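Local atomic coordinates of uncharacterized conserved protein (Methanococcus maripaludis S2, PDB entry 3C2Q), a protein that catalyses the conversion of L-ornithine to L-proline with release of ammonia, using NAD(+) as cofactor. Residues P144-G152 with T325-L333. Residues are numbered along the deposited sequence; the frame is centred on the assembly and turned at random.
Sequences PAIIHTGGG and TDVGVFLVL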
loop_
_atom_site.group_PDB
_atom_site.type_symbol
_atom_site.label_atom_id
_atom_site.label_comp_id
_atom_site.label_asym_id
_atom_site.label_seq_id
_atom_site.Cartn_x
_atom_site.Cartn_y
_atom_site.Cartn_z
ATOM N N PRO B 144 10.932 13.508 -6.267
ATOM C CA PRO B 144 11.541 13.112 -7.530
ATOM C C PRO B 144 10.720 12.129 -8.367
ATOM O O PRO B 144 11.001 11.990 -9.557
ATOM C CB PRO B 144 12.862 12.459 -7.092
ATOM C CG PRO B 144 12.612 11.983 -5.685
ATOM C CD PRO B 144 11.731 13.056 -5.102
ATOM N N ALA B 145 9.708 11.467 -7.780
ATOM C CA ALA B 145 8.853 10.593 -8.586
ATOM C C ALA B 145 8.128 11.307 -9.705
ATOM O O ALA B 145 7.733 10.678 -10.701
ATOM C CB ALA B 145 7.830 9.805 -7.703
ATOM N N ILE B 146 7.931 12.616 -9.553
ATOM C CA ILE B 146 7.374 13.433 -10.622
ATOM C C ILE B 146 8.206 13.187 -11.866
ATOM O O ILE B 146 7.658 13.017 -12.956
ATOM C CB ILE B 146 7.417 14.951 -10.283
ATOM C CG1 ILE B 146 6.411 15.282 -9.161
ATOM C CG2 ILE B 146 7.080 15.812 -11.543
ATOM C CD1 ILE B 146 6.725 16.662 -8.521
ATOM N N ILE B 147 9.533 13.173 -11.695
ATOM C CA ILE B 147 10.449 13.023 -12.834
ATOM C C ILE B 147 10.513 11.570 -13.294
ATOM O O ILE B 147 10.382 11.267 -14.502
ATOM C CB ILE B 147 11.911 13.542 -12.530
ATOM C CG1 ILE B 147 11.887 14.909 -11.841
ATOM C CG2 ILE B 147 12.732 13.612 -13.843
ATOM C CD1 ILE B 147 11.034 16.014 -12.592
ATOM N N HIS B 148 10.677 10.658 -12.331
ATOM C CA HIS B 148 10.776 9.239 -12.674
ATOM C C HIS B 148 9.588 8.728 -13.443
ATOM O O HIS B 148 9.751 7.851 -14.283
ATOM C CB HIS B 148 10.939 8.347 -11.420
ATOM C CG HIS B 148 12.046 8.771 -10.515
ATOM N ND1 HIS B 148 13.201 9.386 -10.969
ATOM C CD2 HIS B 148 12.158 8.693 -9.167
ATOM C CE1 HIS B 148 13.979 9.660 -9.938
ATOM N NE2 HIS B 148 13.378 9.234 -8.832
ATOM N N THR B 149 8.401 9.260 -13.154
ATOM C CA THR B 149 7.155 8.777 -13.797
ATOM C C THR B 149 6.781 9.526 -15.084
ATOM O O THR B 149 5.725 9.262 -15.671
ATOM C CB THR B 149 5.951 8.873 -12.825
ATOM O OG1 THR B 149 5.750 10.236 -12.462
ATOM C CG2 THR B 149 6.178 8.056 -11.591
ATOM N N GLY B 150 7.643 10.439 -15.529
ATOM C CA GLY B 150 7.419 11.150 -16.808
ATOM C C GLY B 150 6.511 12.350 -16.674
ATOM O O GLY B 150 6.028 12.869 -17.684
ATOM N N GLY B 151 6.299 12.810 -15.433
ATOM C CA GLY B 151 5.485 13.981 -15.169
ATOM C C GLY B 151 6.232 15.311 -15.254
ATOM O O GLY B 151 5.620 16.346 -15.159
ATOM N N GLY B 152 7.549 15.278 -15.410
ATOM C CA GLY B 152 8.361 16.517 -15.365
ATOM C C GLY B 152 7.977 17.536 -16.421
ATOM O O GLY B 152 7.761 18.718 -16.100
ATOM N N THR B 325 -3.351 8.299 -6.786
ATOM C CA THR B 325 -3.258 8.058 -8.221
ATOM C C THR B 325 -1.799 8.078 -8.643
ATOM O O THR B 325 -0.912 8.349 -7.834
ATOM C CB THR B 325 -4.073 9.114 -9.031
ATOM O OG1 THR B 325 -4.136 8.735 -10.413
ATOM C CG2 THR B 325 -3.420 10.477 -8.945
ATOM N N ASP B 326 -1.550 7.810 -9.923
ATOM C CA ASP B 326 -0.202 7.826 -10.479
ATOM C C ASP B 326 0.110 9.287 -10.798
ATOM O O ASP B 326 -0.562 9.899 -11.621
ATOM C CB ASP B 326 -0.204 6.948 -11.727
ATOM C CG ASP B 326 1.161 6.834 -12.381
ATOM O OD1 ASP B 326 1.898 7.834 -12.480
ATOM O OD2 ASP B 326 1.476 5.743 -12.860
ATOM N N VAL B 327 1.143 9.850 -10.161
ATOM C CA VAL B 327 1.423 11.263 -10.316
ATOM C C VAL B 327 1.816 11.634 -11.759
ATOM O O VAL B 327 1.450 12.712 -12.232
ATOM C CB VAL B 327 2.510 11.775 -9.292
ATOM C CG1 VAL B 327 3.918 11.269 -9.646
ATOM C CG2 VAL B 327 2.517 13.303 -9.230
ATOM N N GLY B 328 2.560 10.751 -12.430
ATOM C CA GLY B 328 3.037 11.027 -13.779
ATOM C C GLY B 328 1.890 11.097 -14.789
ATOM O O GLY B 328 1.854 12.003 -15.601
ATOM N N VAL B 329 0.935 10.175 -14.700
ATOM C CA VAL B 329 -0.252 10.217 -15.555
ATOM C C VAL B 329 -1.165 11.377 -15.164
ATOM O O VAL B 329 -1.656 12.108 -16.020
ATOM C CB VAL B 329 -1.015 8.876 -15.544
ATOM C CG1 VAL B 329 -2.131 8.889 -16.628
ATOM C CG2 VAL B 329 -0.024 7.708 -15.808
ATOM N N PHE B 330 -1.408 11.529 -13.865
ATOM C CA PHE B 330 -2.146 12.659 -13.352
ATOM C C PHE B 330 -1.656 14.008 -13.908
ATOM O O PHE B 330 -2.474 14.805 -14.379
ATOM C CB PHE B 330 -2.083 12.647 -11.800
ATOM C CG PHE B 330 -2.668 13.885 -11.160
ATOM C CD1 PHE B 330 -4.035 13.972 -10.881
ATOM C CD2 PHE B 330 -1.858 14.955 -10.831
ATOM C CE1 PHE B 330 -4.578 15.134 -10.280
ATOM C CE2 PHE B 330 -2.399 16.132 -10.242
ATOM C CZ PHE B 330 -3.747 16.206 -9.974
ATOM N N LEU B 331 -0.343 14.273 -13.841
ATOM C CA LEU B 331 0.205 15.549 -14.345
ATOM C C LEU B 331 -0.020 15.725 -15.841
ATOM O O LEU B 331 -0.316 16.835 -16.289
ATOM C CB LEU B 331 1.697 15.740 -13.987
ATOM C CG LEU B 331 1.959 15.999 -12.484
ATOM C CD1 LEU B 331 3.445 15.874 -12.170
ATOM C CD2 LEU B 331 1.418 17.361 -12.033
ATOM N N VAL B 332 0.094 14.646 -16.597
ATOM C CA VAL B 332 -0.105 14.704 -18.087
ATOM C C VAL B 332 -1.554 15.056 -18.409
ATOM O O VAL B 332 -1.842 15.974 -19.220
ATOM C CB VAL B 332 0.371 13.378 -18.768
ATOM C CG1 VAL B 332 -0.003 13.361 -20.266
ATOM C CG2 VAL B 332 1.920 13.239 -18.618
ATOM N N LEU B 333 -2.477 14.377 -17.730
ATOM C CA LEU B 333 -3.903 14.665 -17.891
ATOM C C LEU B 333 -4.316 16.048 -17.376
ATOM O O LEU B 333 -5.146 16.735 -18.014
ATOM C CB LEU B 333 -4.740 13.571 -17.204
ATOM C CG LEU B 333 -4.673 12.185 -17.841
ATOM C CD1 LEU B 333 -5.460 11.151 -16.991
ATOM C CD2 LEU B 333 -5.183 12.230 -19.322
#
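With chi1 at 61°, T149 holds OG1 between its own backbone N and carbonyl carbon, a rotation that lays the hydroxyl back over the last turn of helix 145-148 and against G328 across the contact; V327, chi1 72°, brings CG1 to the same hydroxyl. T149 OG1 donates to A145 O (2.7 Å), tilted 22° from the carbonyl plane; this bond fixes the rotation of the side chain, while T149 N reaches the same oxygen from the other face. Thus held, OG1 sits 3.1 Å from G328 CA; it is near G328 N as well, but at an angle too poor for a hydrogen bond. V327 CG1 lies 3.5 Å from T149 OG1 and also faces A145 O. One turn after V327, L331 extends CD1 to 3.7 Å from I146 CG2, the two side chains crossing at about a right angle, and the same methyl touches G151 O. L280 of strand 276-280 packs on I146, V327 and L331 alike. The backbones come closest where glycine faces glycine, the CA atoms of G151 and G328 standing 4.1 Å apart with no side chain between them. G150, with positive phi, ends helix 145-148 in a Schellman motif. D326 N-caps the other helix: its OD1 accepts weak bonds from G328 N and V329 N, while OD2 is hydrogen-bonded to T325 OG1 of the second subunit and salt-bridged to K112 NZ of that subunit. No hydrogen bond joins the segments, whose touching residues are all buried. The contact joins the short helix and turn after strand 138-142 to the start of the helix after strand 321-324, two strands of the parallel sheet of the Rossmann-fold domain; D326 and V327 probably contribute to its NAD(+) site, and an imidazole bound beside V327 is consistent with a pocket there.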